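Local coordinates for protein oligogalacturonate lyase (Yersinia enterocolitica subsp. enterocolitica, PDB 3PE7) that cleaves oligogalacturonates, the short fragments of pectin, by beta-elimination in the cytoplasm, and carries manganese and calcium on a seven-bladed beta-propeller, at residues T137-D148 with P166-K176; I194-A204 with F244-L252. One frame throughout, in Å; residues are numbered along the deposited sequence.

Contact 1 of 2, residues T137-D148 with P166-K176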
# COMPACT_ATOMS: atom_id res chain seq x y z
N THR A 137 -12.07 8.18 11.49
CA THR A 137 -13.49 8.55 11.56
C THR A 137 -14.10 8.75 10.17
O THR A 137 -15.33 8.81 10.04
CB THR A 137 -13.70 9.85 12.40
OG1 THR A 137 -12.95 10.94 11.83
CG2 THR A 137 -13.33 9.63 13.85
N LYS A 138 -13.23 8.84 9.15
CA LYS A 138 -13.63 9.08 7.76
C LYS A 138 -12.74 8.27 6.81
O LYS A 138 -11.61 7.95 7.15
CB LYS A 138 -13.50 10.56 7.39
CG LYS A 138 -14.54 11.48 8.07
CD LYS A 138 -14.25 12.94 7.79
CE LYS A 138 -13.13 13.43 8.68
NZ LYS A 138 -12.95 14.92 8.61
N LEU A 139 -13.28 7.95 5.63
CA LEU A 139 -12.53 7.27 4.56
C LEU A 139 -12.64 8.04 3.27
O LEU A 139 -13.66 8.68 3.02
CB LEU A 139 -13.12 5.88 4.29
CG LEU A 139 -13.17 4.77 5.32
CD1 LEU A 139 -13.87 3.59 4.65
CD2 LEU A 139 -11.78 4.37 5.79
N VAL A 140 -11.58 8.00 2.46
CA VAL A 140 -11.68 8.42 1.06
C VAL A 140 -11.47 7.22 0.13
O VAL A 140 -10.71 6.30 0.45
CB VAL A 140 -10.74 9.59 0.68
CG1 VAL A 140 -11.30 10.92 1.22
CG2 VAL A 140 -9.30 9.36 1.16
N GLY A 141 -12.16 7.25 -1.01
CA GLY A 141 -12.03 6.19 -2.02
C GLY A 141 -12.62 6.64 -3.34
O GLY A 141 -13.27 7.69 -3.41
N ILE A 142 -12.42 5.84 -4.38
CA ILE A 142 -12.94 6.15 -5.71
C ILE A 142 -14.08 5.22 -6.07
O ILE A 142 -14.01 4.03 -5.81
CB ILE A 142 -11.84 6.02 -6.80
CG1 ILE A 142 -10.64 6.95 -6.50
CG2 ILE A 142 -12.39 6.32 -8.21
CD1 ILE A 142 -10.98 8.43 -6.43
N GLU A 143 -15.14 5.77 -6.65
CA GLU A 143 -16.19 4.97 -7.28
C GLU A 143 -16.29 5.35 -8.75
O GLU A 143 -16.19 6.53 -9.11
CB GLU A 143 -17.53 5.19 -6.58
CG GLU A 143 -17.56 4.67 -5.14
CD GLU A 143 -18.82 5.01 -4.39
OE1 GLU A 143 -19.73 5.65 -4.99
OE2 GLU A 143 -18.91 4.61 -3.21
N ILE A 144 -16.47 4.34 -9.60
CA ILE A 144 -16.54 4.56 -11.05
C ILE A 144 -17.93 4.15 -11.51
O ILE A 144 -18.47 3.15 -11.04
CB ILE A 144 -15.46 3.73 -11.79
CG1 ILE A 144 -14.06 4.11 -11.25
CG2 ILE A 144 -15.58 3.90 -13.32
CD1 ILE A 144 -12.84 3.51 -12.02
N ARG A 145 -18.52 4.93 -12.41
CA ARG A 145 -19.87 4.61 -12.86
C ARG A 145 -19.84 3.23 -13.51
O ARG A 145 -18.94 2.93 -14.29
CB ARG A 145 -20.38 5.67 -13.85
CG ARG A 145 -21.88 5.59 -14.04
CD ARG A 145 -22.40 6.59 -15.07
NE ARG A 145 -22.20 7.98 -14.65
CZ ARG A 145 -22.91 8.61 -13.71
NH1 ARG A 145 -23.89 7.99 -13.06
NH2 ARG A 145 -22.65 9.88 -13.43
N ARG A 146 -20.81 2.39 -13.17
CA ARG A 146 -20.83 1.00 -13.67
C ARG A 146 -20.74 0.93 -15.19
O ARG A 146 -20.03 0.08 -15.74
CB ARG A 146 -22.09 0.26 -13.19
CG ARG A 146 -22.14 -1.20 -13.69
CD ARG A 146 -23.35 -1.95 -13.17
NE ARG A 146 -23.32 -2.07 -11.72
CZ ARG A 146 -22.54 -2.91 -11.04
NH1 ARG A 146 -21.70 -3.72 -11.67
NH2 ARG A 146 -22.61 -2.93 -9.72
N GLU A 147 -21.48 1.81 -15.87
CA GLU A 147 -21.47 1.92 -17.33
C GLU A 147 -20.08 2.08 -17.90
O GLU A 147 -19.79 1.64 -19.03
CB GLU A 147 -22.29 3.13 -17.77
CG GLU A 147 -23.56 2.85 -18.52
CD GLU A 147 -23.94 4.06 -19.36
OE1 GLU A 147 -24.27 3.89 -20.57
OE2 GLU A 147 -23.88 5.19 -18.82
N ASP A 148 -19.22 2.75 -17.13
CA ASP A 148 -17.86 3.08 -17.55
C ASP A 148 -16.83 2.08 -17.03
O ASP A 148 -15.68 2.12 -17.46
CB ASP A 148 -17.48 4.47 -17.05
CG ASP A 148 -18.25 5.57 -17.74
OD1 ASP A 148 -18.89 5.29 -18.79
OD2 ASP A 148 -18.21 6.72 -17.25
N PRO A 166 -13.37 7.57 -18.02
CA PRO A 166 -14.45 7.08 -17.17
C PRO A 166 -14.89 8.14 -16.17
O PRO A 166 -14.07 8.95 -15.72
CB PRO A 166 -13.80 5.92 -16.41
CG PRO A 166 -12.31 6.27 -16.40
CD PRO A 166 -12.08 6.92 -17.74
N CYS A 167 -16.18 8.12 -15.84
CA CYS A 167 -16.74 8.98 -14.81
C CYS A 167 -16.37 8.43 -13.43
O CYS A 167 -16.83 7.36 -13.03
CB CYS A 167 -18.24 9.09 -14.95
SG CYS A 167 -19.01 10.13 -13.67
N CYS A 168 -15.52 9.18 -12.73
CA CYS A 168 -15.05 8.80 -11.41
C CYS A 168 -15.43 9.86 -10.41
O CYS A 168 -15.35 11.05 -10.70
CB CYS A 168 -13.52 8.70 -11.42
SG CYS A 168 -12.87 7.46 -12.55
N ARG A 169 -15.83 9.41 -9.23
CA ARG A 169 -16.05 10.31 -8.12
C ARG A 169 -15.19 9.94 -6.91
O ARG A 169 -15.05 8.77 -6.55
CB ARG A 169 -17.55 10.42 -7.76
CG ARG A 169 -18.22 9.14 -7.33
CD ARG A 169 -19.74 9.32 -7.27
NE ARG A 169 -20.36 8.22 -6.53
CZ ARG A 169 -21.64 8.15 -6.19
NH1 ARG A 169 -22.50 9.10 -6.56
NH2 ARG A 169 -22.07 7.10 -5.51
N LEU A 170 -14.60 10.97 -6.32
CA LEU A 170 -13.79 10.83 -5.12
C LEU A 170 -14.77 10.99 -3.96
O LEU A 170 -15.35 12.06 -3.77
CB LEU A 170 -12.73 11.93 -5.10
CG LEU A 170 -11.53 11.80 -4.17
CD1 LEU A 170 -10.58 12.98 -4.44
CD2 LEU A 170 -11.93 11.77 -2.73
N MET A 171 -14.97 9.91 -3.22
CA MET A 171 -15.96 9.86 -2.16
C MET A 171 -15.32 10.03 -0.81
O MET A 171 -14.23 9.56 -0.57
CB MET A 171 -16.71 8.52 -2.17
CG MET A 171 -17.50 8.25 -3.44
SD MET A 171 -18.77 9.50 -3.67
CE MET A 171 -19.73 9.29 -2.17
N ARG A 172 -16.03 10.69 0.10
CA ARG A 172 -15.65 10.54 1.48
C ARG A 172 -16.80 9.96 2.28
O ARG A 172 -17.98 10.32 2.07
CB ARG A 172 -15.04 11.81 2.07
CG ARG A 172 -15.98 12.90 2.33
CD ARG A 172 -15.43 13.77 3.46
NE ARG A 172 -16.53 14.48 4.11
CZ ARG A 172 -17.00 15.66 3.72
NH1 ARG A 172 -16.46 16.30 2.70
NH2 ARG A 172 -18.02 16.21 4.38
N VAL A 173 -16.45 9.02 3.16
CA VAL A 173 -17.40 8.24 3.93
C VAL A 173 -17.19 8.49 5.42
O VAL A 173 -16.05 8.45 5.91
CB VAL A 173 -17.29 6.71 3.62
CG1 VAL A 173 -18.13 5.88 4.59
CG2 VAL A 173 -17.70 6.41 2.18
N ASP A 174 -18.28 8.78 6.13
CA ASP A 174 -18.27 8.91 7.58
C ASP A 174 -18.42 7.54 8.23
O ASP A 174 -19.42 6.83 8.01
CB ASP A 174 -19.42 9.83 8.00
CG ASP A 174 -19.37 10.20 9.47
OD1 ASP A 174 -19.33 9.30 10.34
OD2 ASP A 174 -19.40 11.42 9.75
N LEU A 175 -17.42 7.16 9.02
CA LEU A 175 -17.39 5.83 9.63
C LEU A 175 -18.42 5.60 10.75
O LEU A 175 -18.78 4.45 11.04
CB LEU A 175 -15.98 5.46 10.12
CG LEU A 175 -14.91 5.13 9.07
CD1 LEU A 175 -13.59 4.87 9.77
CD2 LEU A 175 -15.28 3.93 8.17
N LYS A 176 -18.86 6.68 11.39
CA LYS A 176 -19.85 6.58 12.46
C LYS A 176 -21.28 6.52 11.92
O LYS A 176 -22.11 5.73 12.39
CB LYS A 176 -19.72 7.74 13.46
CG LYS A 176 -18.78 7.46 14.64
CD LYS A 176 -17.49 8.27 14.57
CE LYS A 176 -17.67 9.69 15.11
NZ LYS A 176 -16.71 10.65 14.47
O HOH W 1 -17.06 9.91 11.74
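Glu-143 and Arg-169 form a salt bridge across a hydrogen-bonded pair of two antiparallel strands, 138-145 and 168-174. Followed outward, Glu-143 first lays CB beside the arm of Arg-169, 4.1 Å from its CG. CG, anti to the carbonyl carbon (chi1 -66°), runs over the neighbouring Met-171, and CD lies 3.6 Å from Met-171 CG. At the tip the two oxygens part company. OE1 takes both NE and NH2 of Arg-169, the shorter bond being NH2 to OE1 at 2.8 Å; it sits in the guanidinium plane, whereas the carboxylate itself is turned 40° from that plane. OE2 is bonded to the hydroxyl of Tyr-118, and Trp-124 makes a cation-pi contact with Arg-169, so both charged groups of this face have a second partner.

On the other face, the part with Ile-142, Ile-144, Cys-168 and Leu-170 is apolar: Ile-142 bends its CD1 to within 4.1 Å of Leu-170 CG, and Ile-144 CG1 packs against Cys-168 SG. Just past the end of strand 168-174, Leu-175 CD2 meets Leu-139 CG at 3.6 Å, the two side chains crossing at about a right angle. A water donates to Thr-137 O and Asp-174 OD1 and accepts from Lys-176 NZ, closing that end. At the other, Asp-148 OD2 accepts a hydrogen bond from the backbone N of Cys-167 at 2.8 Å. With 124-132 and 180-186 flanking them, these two strands are the middle pair of a four-stranded antiparallel sheet, the up-and-down meander of one beta-propeller blade.

Contact 2 of 2, residues I194-A204 with F244-L252; sequences IYRPYDDSTVA and FWVPDGSAL
Trp-245 lies with one face against Arg-196 and Pro-197, and this is where the packing is tight. Arg-196 CA stands 3.6 Å from the centroid of the five-membered ring, only 18° off its normal, and Pro-197 CD makes a second CH-pi contact beside it. The CB of Ala-204 and the CD1 of Ile-194 close in from other directions, while Leu-252 CD1 lies over the opposite face. NE1 donates to Ile-194 O at 3.0 Å from well above the carbonyl plane; Ala-204 N reaches the same oxygen from the other side. The indole thus bridges neighbouring blades of the propeller: it leaves strand 238-245 and packs on the hairpin formed by strands 190-196 and 202-207. Arg-196, extended with CG trans to the backbone N (chi1 -179°), carries its guanidinium past the ring and grips Gly-249 O side-on, NE at 2.8 Å and NH1 at 3.0 Å. Its NH2 turns to Asp-199 OD2 and to Glu-272, a calcium ligand. Toward solvent the contact thins: exposed Tyr-198 offers the CD2 and CE2 side of its ring to the backbone oxygens of Asp-248 and Pro-247, and a water donates to Pro-197 O with a weak second bond to Gly-249 O.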
# COMPACT_ATOMS: atom_id res chain seq x y z
N ILE A 194 -5.75 9.71 -0.79
CA ILE A 194 -5.12 9.46 0.50
C ILE A 194 -5.25 10.74 1.35
O ILE A 194 -4.74 11.80 0.96
CB ILE A 194 -3.63 9.03 0.34
CG1 ILE A 194 -2.94 9.83 -0.77
CG2 ILE A 194 -3.53 7.48 0.07
CD1 ILE A 194 -1.42 9.60 -0.96
N TYR A 195 -5.94 10.63 2.48
CA TYR A 195 -5.97 11.72 3.48
C TYR A 195 -4.54 12.05 3.91
O TYR A 195 -3.74 11.15 4.15
CB TYR A 195 -6.75 11.29 4.73
CG TYR A 195 -8.21 11.71 4.77
CD1 TYR A 195 -9.23 10.76 4.79
CD2 TYR A 195 -8.56 13.07 4.83
CE1 TYR A 195 -10.58 11.15 4.83
CE2 TYR A 195 -9.87 13.46 4.87
CZ TYR A 195 -10.88 12.51 4.88
OH TYR A 195 -12.18 12.92 4.94
N ARG A 196 -4.21 13.34 4.02
CA ARG A 196 -2.95 13.74 4.64
C ARG A 196 -3.01 13.38 6.13
O ARG A 196 -3.95 13.79 6.82
CB ARG A 196 -2.73 15.25 4.51
CG ARG A 196 -1.40 15.72 5.13
CD ARG A 196 -1.18 17.22 4.87
NE ARG A 196 0.10 17.70 5.42
CZ ARG A 196 0.38 18.99 5.58
NH1 ARG A 196 1.56 19.37 6.05
NH2 ARG A 196 -0.52 19.92 5.26
N PRO A 197 -2.03 12.60 6.63
CA PRO A 197 -2.03 12.32 8.06
C PRO A 197 -2.10 13.61 8.89
O PRO A 197 -1.36 14.56 8.61
CB PRO A 197 -0.70 11.60 8.28
CG PRO A 197 -0.42 10.90 6.99
CD PRO A 197 -0.94 11.88 5.94
N TYR A 198 -2.99 13.63 9.88
CA TYR A 198 -3.17 14.75 10.84
C TYR A 198 -3.66 16.05 10.21
O TYR A 198 -3.62 17.12 10.85
CB TYR A 198 -1.89 14.96 11.68
CG TYR A 198 -1.37 13.65 12.21
CD1 TYR A 198 -2.02 12.98 13.24
CD2 TYR A 198 -0.26 13.03 11.63
CE1 TYR A 198 -1.56 11.75 13.70
CE2 TYR A 198 0.20 11.81 12.07
CZ TYR A 198 -0.44 11.17 13.09
OH TYR A 198 0.02 9.95 13.54
N ASP A 199 -4.14 15.97 8.97
CA ASP A 199 -4.72 17.13 8.28
C ASP A 199 -5.88 16.69 7.38
O ASP A 199 -5.70 16.50 6.18
CB ASP A 199 -3.65 17.90 7.49
CG ASP A 199 -4.21 19.08 6.71
OD1 ASP A 199 -5.28 19.62 7.09
OD2 ASP A 199 -3.57 19.49 5.71
N ASP A 200 -7.05 16.52 7.97
CA ASP A 200 -8.25 16.14 7.20
C ASP A 200 -8.63 17.12 6.10
O ASP A 200 -9.37 16.74 5.19
CB ASP A 200 -9.45 15.92 8.12
CG ASP A 200 -9.27 14.77 9.06
OD1 ASP A 200 -10.25 14.46 9.75
OD2 ASP A 200 -8.17 14.15 9.13
N SER A 201 -8.13 18.35 6.17
CA SER A 201 -8.45 19.35 5.16
C SER A 201 -7.73 19.10 3.82
O SER A 201 -8.07 19.73 2.82
CB SER A 201 -8.14 20.76 5.69
OG SER A 201 -9.07 21.16 6.70
N THR A 202 -6.75 18.19 3.80
CA THR A 202 -5.97 17.93 2.59
C THR A 202 -6.10 16.47 2.13
O THR A 202 -5.80 15.54 2.88
CB THR A 202 -4.48 18.27 2.80
OG1 THR A 202 -4.36 19.65 3.20
CG2 THR A 202 -3.69 18.09 1.52
N VAL A 203 -6.54 16.30 0.88
CA VAL A 203 -6.59 14.97 0.27
C VAL A 203 -5.73 14.95 -1.00
O VAL A 203 -5.90 15.79 -1.89
CB VAL A 203 -8.06 14.56 -0.07
CG1 VAL A 203 -8.12 13.15 -0.72
CG2 VAL A 203 -8.94 14.63 1.18
N ALA A 204 -4.79 14.00 -1.07
CA ALA A 204 -4.01 13.80 -2.28
C ALA A 204 -4.73 12.75 -3.10
O ALA A 204 -5.41 11.89 -2.54
CB ALA A 204 -2.58 13.34 -1.95
N PHE A 244 3.38 8.94 -1.99
CA PHE A 244 2.84 8.55 -0.69
C PHE A 244 3.04 9.70 0.30
O PHE A 244 3.92 10.55 0.10
CB PHE A 244 3.45 7.25 -0.14
CG PHE A 244 4.90 7.34 0.23
CD1 PHE A 244 5.28 7.50 1.58
CD2 PHE A 244 5.90 7.28 -0.74
CE1 PHE A 244 6.64 7.58 1.93
CE2 PHE A 244 7.24 7.34 -0.40
CZ PHE A 244 7.62 7.49 0.94
N TRP A 245 2.21 9.74 1.33
CA TRP A 245 2.41 10.65 2.45
C TRP A 245 3.45 10.08 3.41
O TRP A 245 3.34 8.93 3.83
CB TRP A 245 1.11 10.85 3.25
CG TRP A 245 0.06 11.72 2.57
CD1 TRP A 245 -1.18 11.32 2.12
CD2 TRP A 245 0.16 13.11 2.27
NE1 TRP A 245 -1.86 12.39 1.57
CE2 TRP A 245 -1.05 13.49 1.63
CE3 TRP A 245 1.16 14.08 2.48
CZ2 TRP A 245 -1.30 14.81 1.22
CZ3 TRP A 245 0.91 15.40 2.06
CH2 TRP A 245 -0.30 15.74 1.43
N VAL A 246 4.44 10.89 3.79
CA VAL A 246 5.21 10.54 5.00
C VAL A 246 4.17 10.38 6.12
O VAL A 246 3.25 11.19 6.21
CB VAL A 246 6.24 11.63 5.37
CG1 VAL A 246 7.14 11.16 6.53
CG2 VAL A 246 7.11 11.97 4.16
N PRO A 247 4.29 9.33 6.94
CA PRO A 247 3.21 9.04 7.92
C PRO A 247 2.96 10.13 8.94
O PRO A 247 1.85 10.20 9.47
CB PRO A 247 3.67 7.75 8.60
CG PRO A 247 4.50 7.04 7.54
CD PRO A 247 5.20 8.19 6.78
N ASP A 248 3.94 10.99 9.19
CA ASP A 248 3.70 12.16 10.07
C ASP A 248 2.98 13.31 9.35
O ASP A 248 2.64 14.30 9.99
CB ASP A 248 5.00 12.63 10.75
CG ASP A 248 6.01 13.25 9.79
OD1 ASP A 248 5.76 13.37 8.56
OD2 ASP A 248 7.09 13.64 10.29
N GLY A 249 2.77 13.18 8.04
CA GLY A 249 2.06 14.20 7.26
C GLY A 249 2.88 15.43 6.91
O GLY A 249 2.32 16.45 6.47
N SER A 250 4.19 15.34 7.11
CA SER A 250 5.10 16.48 6.86
C SER A 250 5.28 16.81 5.38
O SER A 250 5.53 17.97 5.03
CB SER A 250 6.46 16.20 7.51
OG SER A 250 7.06 15.01 6.98
N ALA A 251 5.14 15.80 4.51
CA ALA A 251 5.44 15.95 3.09
C ALA A 251 4.80 14.83 2.28
O ALA A 251 4.50 13.75 2.84
CB ALA A 251 6.95 15.95 2.86
N LEU A 252 4.59 15.10 0.98
CA LEU A 252 4.28 14.08 -0.01
C LEU A 252 5.58 13.71 -0.72
O LEU A 252 6.30 14.58 -1.20
CB LEU A 252 3.22 14.59 -1.00
CG LEU A 252 2.53 13.56 -1.90
CD1 LEU A 252 1.55 12.69 -1.11
CD2 LEU A 252 1.85 14.28 -3.04
O HOH W 2 -0.24 17.03 8.77

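In the fold
Contact 1 joins strands within one blade, whereas contact 2 joins the next blade, which starts at strand 190-196, to the one after it. Their centres are about 18 Å apart, yet they touch directly: Lys-138 NZ forms a salt bridge with Asp-200 OD1 at 3.0 Å, and Tyr-195 packs its CE1 3.7 Å from Val-140 CG1. Glu-223 draws the two together further, pairing with both Lys-138 and the Tyr-195 hydroxyl. Contact 1 lies away from the metal sites. Contact 2 borders the calcium held by Asp-270 and Glu-272, about 5 Å from the Arg-196 side chain, while the manganese is about 12 Å from that of Phe-244.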